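Local coordinates for protein ATP phosphoribosyltransferase (Thermotoga maritima, PDB 1USY) that probably catalyses the first step of histidine biosynthesis, the condensation of ATP with 5-phosphoribose 1-diphosphate, as a short-form enzyme whose regulatory region is replaced by HisZ, at residues I81-S86 against I169-V174. Residues are numbered along the deposited sequence; the frame is centred on the assembly and turned at random.
Sequences IPTNIS and IRTHVV. With HIS (histidine), chain S.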
ATOM      1  N   ILE G  81      23.661   2.183  38.965  1.00 19.85           N
ATOM      2  CA  ILE G  81      25.010   2.681  39.115  1.00 20.43           C
ATOM      3  C   ILE G  81      24.781   4.122  39.577  1.00 20.36           C
ATOM      4  O   ILE G  81      24.053   4.876  38.926  1.00 20.10           O
ATOM      5  CB  ILE G  81      25.705   2.651  37.731  1.00 23.97           C
ATOM      6  CG1 ILE G  81      25.811   1.211  37.211  1.00 30.26           C
ATOM      7  CG2 ILE G  81      27.057   3.378  37.744  1.00 20.08           C
ATOM      8  CD1 ILE G  81      26.621   0.245  38.040  1.00 23.26           C
ATOM      9  N   PRO G  82      25.335   4.515  40.714  1.00 17.35           N
ATOM     10  CA  PRO G  82      25.068   5.861  41.228  1.00 21.23           C
ATOM     11  C   PRO G  82      25.792   6.936  40.394  1.00 21.60           C
ATOM     12  O   PRO G  82      26.981   6.829  40.142  1.00 27.53           O
ATOM     13  CB  PRO G  82      25.579   5.809  42.672  1.00 16.15           C
ATOM     14  CG  PRO G  82      26.429   4.615  42.770  1.00 14.43           C
ATOM     15  CD  PRO G  82      26.229   3.738  41.584  1.00 17.96           C
ATOM     16  N   THR G  83      25.056   7.936  39.931  1.00 23.73           N
ATOM     17  CA  THR G  83      25.623   9.026  39.141  1.00 26.43           C
ATOM     18  C   THR G  83      24.892  10.327  39.481  1.00 25.70           C
ATOM     19  O   THR G  83      23.925  10.311  40.240  1.00 24.70           O
ATOM     20  CB  THR G  83      25.474   8.729  37.641  1.00 30.69           C
ATOM     21  OG1 THR G  83      24.080   8.721  37.312  1.00 30.09           O
ATOM     22  CG2 THR G  83      25.963   7.297  37.282  1.00 21.87           C
ATOM     23  N   ASN G  84      25.336  11.452  38.920  1.00 26.03           N
ATOM     24  CA  ASN G  84      24.584  12.716  39.072  1.00 26.36           C
ATOM     25  C   ASN G  84      23.286  12.719  38.296  1.00 22.54           C
ATOM     26  O   ASN G  84      23.182  12.106  37.234  1.00 22.28           O
ATOM     27  CB  ASN G  84      25.429  13.942  38.691  1.00 29.83           C
ATOM     28  CG  ASN G  84      26.544  14.219  39.714  1.00 34.14           C
ATOM     29  OD1 ASN G  84      27.727  14.018  39.432  1.00 37.58           O
ATOM     30  ND2 ASN G  84      26.163  14.647  40.907  1.00 30.32           N
ATOM     31  N   ILE G  85      22.303  13.404  38.860  1.00 23.71           N
ATOM     32  CA  ILE G  85      20.981  13.617  38.264  1.00 28.73           C
ATOM     33  C   ILE G  85      21.074  14.155  36.820  1.00 26.60           C
ATOM     34  O   ILE G  85      21.848  15.073  36.555  1.00 30.58           O
ATOM     35  CB  ILE G  85      20.156  14.588  39.179  1.00 28.81           C
ATOM     36  CG1 ILE G  85      20.465  14.306  40.665  1.00 35.33           C
ATOM     37  CG2 ILE G  85      18.656  14.435  38.927  1.00 35.27           C
ATOM     38  CD1 ILE G  85      19.495  14.934  41.716  1.00 30.92           C
ATOM     39  N   SER G  86      20.327  13.544  35.897  1.00 25.26           N
ATOM     40  CA  SER G  86      20.180  14.033  34.516  1.00 23.93           C
ATOM     41  C   SER G  86      18.733  13.899  34.110  1.00 22.29           C
ATOM     42  O   SER G  86      17.995  13.027  34.617  1.00 19.41           O
ATOM     43  CB  SER G  86      21.026  13.245  33.524  1.00 23.76           C
ATOM     44  OG  SER G  86      20.875  11.855  33.753  1.00 40.86           O
ATOM     45  N   ILE G 169      16.707  10.733  34.224  1.00 24.30           N
ATOM     46  CA  ILE G 169      17.520   9.570  33.904  1.00 26.39           C
ATOM     47  C   ILE G 169      18.498   9.084  35.015  1.00 24.21           C
ATOM     48  O   ILE G 169      19.182   9.867  35.688  1.00 16.98           O
ATOM     49  CB  ILE G 169      18.136   9.684  32.485  1.00 29.78           C
ATOM     50  CG1 ILE G 169      18.403  11.116  32.059  1.00 29.17           C
ATOM     51  CG2 ILE G 169      17.098   9.289  31.468  1.00 38.51           C
ATOM     52  CD1 ILE G 169      18.291  11.328  30.538  1.00  9.94           C
ATOM     53  N   ARG G 170      18.508   7.766  35.186  1.00 19.67           N
ATOM     54  CA  ARG G 170      19.405   7.089  36.091  1.00 25.00           C
ATOM     55  C   ARG G 170      20.222   6.118  35.254  1.00 21.08           C
ATOM     56  O   ARG G 170      19.887   5.859  34.099  1.00 24.57           O
ATOM     57  CB  ARG G 170      18.641   6.312  37.185  1.00 24.76           C
ATOM     58  CG  ARG G 170      17.407   6.990  37.789  1.00 37.16           C
ATOM     59  CD  ARG G 170      17.599   7.549  39.187  1.00 41.13           C
ATOM     60  NE  ARG G 170      18.540   6.733  39.945  1.00 50.20           N
ATOM     61  CZ  ARG G 170      18.410   6.377  41.227  1.00 52.88           C
ATOM     62  NH1 ARG G 170      17.363   6.777  41.975  1.00 50.70           N
ATOM     63  NH2 ARG G 170      19.357   5.616  41.769  1.00 51.19           N
ATOM     64  N   THR G 171      21.266   5.564  35.854  1.00 19.05           N
ATOM     65  CA  THR G 171      22.102   4.556  35.222  1.00 22.35           C
ATOM     66  C   THR G 171      21.910   3.184  35.865  1.00 24.29           C
ATOM     67  O   THR G 171      22.095   2.994  37.070  1.00 19.40           O
ATOM     68  CB  THR G 171      23.546   5.006  35.268  1.00 24.59           C
ATOM     69  OG1 THR G 171      23.638   6.265  34.578  1.00 28.87           O
ATOM     70  CG2 THR G 171      24.431   4.076  34.459  1.00 18.84           C
ATOM     71  N   HIS G 172      21.493   2.239  35.033  1.00 29.18           N
ATOM     72  CA  HIS G 172      21.128   0.900  35.464  1.00 27.39           C
ATOM     73  C   HIS G 172      22.231  -0.040  35.056  1.00 26.91           C
ATOM     74  O   HIS G 172      22.800   0.121  33.976  1.00 26.46           O
ATOM     75  CB  HIS G 172      19.900   0.428  34.701  1.00 29.55           C
ATOM     76  CG  HIS G 172      18.657   1.231  34.934  1.00 33.19           C
ATOM     77  ND1 HIS G 172      17.719   0.892  35.888  1.00 33.66           N
ATOM     78  CD2 HIS G 172      18.172   2.323  34.298  1.00 37.33           C
ATOM     79  CE1 HIS G 172      16.729   1.765  35.849  1.00 37.43           C
ATOM     80  NE2 HIS G 172      16.975   2.639  34.888  1.00 38.78           N
ATOM     81  N   VAL G 173      22.509  -1.040  35.896  1.00 25.21           N
ATOM     82  CA  VAL G 173      23.119  -2.276  35.396  1.00 24.64           C
ATOM     83  C   VAL G 173      21.973  -3.110  34.814  1.00 21.79           C
ATOM     84  O   VAL G 173      20.880  -3.147  35.381  1.00 24.10           O
ATOM     85  CB  VAL G 173      23.886  -3.045  36.491  1.00 28.03           C
ATOM     86  CG1 VAL G 173      23.835  -2.293  37.798  1.00 25.34           C
ATOM     87  CG2 VAL G 173      23.330  -4.423  36.696  1.00 22.87           C
ATOM     88  N   VAL G 174      22.199  -3.722  33.661  1.00 20.96           N
ATOM     89  CA  VAL G 174      21.157  -4.500  32.983  1.00 24.98           C
ATOM     90  C   VAL G 174      21.682  -5.890  32.630  1.00 23.53           C
ATOM     91  O   VAL G 174      22.899  -6.064  32.408  1.00 27.99           O
ATOM     92  CB  VAL G 174      20.642  -3.773  31.704  1.00 26.48           C
ATOM     93  CG1 VAL G 174      20.148  -2.371  32.042  1.00 21.23           C
ATOM     94  CG2 VAL G 174      21.732  -3.653  30.700  1.00 29.42           C
TER
HETATM   95  N   HIS S1206      12.719   1.607  32.081  0.80 80.25           N
HETATM   96  CA  HIS S1206      13.410   1.921  33.371  0.80 80.25           C
HETATM   97  C   HIS S1206      12.455   1.827  34.574  0.80 82.67           C
HETATM   98  O   HIS S1206      11.355   2.392  34.596  1.00 87.88           O
HETATM   99  CB  HIS S1206      14.054   3.298  33.266  0.80 77.49           C
HETATM  100  CG  HIS S1206      14.119   4.060  34.552  0.80 74.05           C
HETATM  101  ND1 HIS S1206      15.305   4.519  35.074  0.80 70.76           N
HETATM  102  CD2 HIS S1206      13.146   4.495  35.390  0.80 73.91           C
HETATM  103  CE1 HIS S1206      15.067   5.170  36.199  0.80 71.35           C
HETATM  104  NE2 HIS S1206      13.765   5.167  36.417  0.80 70.97           N
HETATM  105  OXT HIS S1206      12.734   1.192  35.592  0.80 78.87           O
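Ile81 to Ser86 and Ile169 to Val174 belong to the two antiparallel strands that link the two lobes of this periplasmic-binding-protein-like fold. Their directions differ by 159°. The backbone hydrogen bonds lie at the two ends of 81-86: Ile81 N donates to Thr171 O at 2.6 Å, and Ile169 N to Ser86 O at 2.7 Å. The second is nearly straight (174°). Ser86 OG, set between its own backbone N and carbonyl carbon (chi1 46°), adds a weak hydrogen bond to Ile169 O. Between these two ends, the Thr83 side chain crosses that of Thr171 at about a right angle, with Thr83 CG2 3.7 Å from Thr171 OG1. Ile81 CD1 meets Val173 CG1 at 3.8 Å. The CB of His172 points away from 81-86. Its ring lines the pocket of a bound histidine. His172 NE2 accepts a weak hydrogen bond from ND1 of the ligand, which lies in the plane of the His172 ring, at its edge. A leucine in place of His172 would probably leave the ligand ND1 without this acceptor. Arg170 CG also touches the ligand imidazole, 3.4 Å from CE1. Thr65, at the start of helix 65-70, packs on His172 and Ile169. Strand 60-64 pairs with 169-174, while helix 184-198 covers Ile81 and Val173.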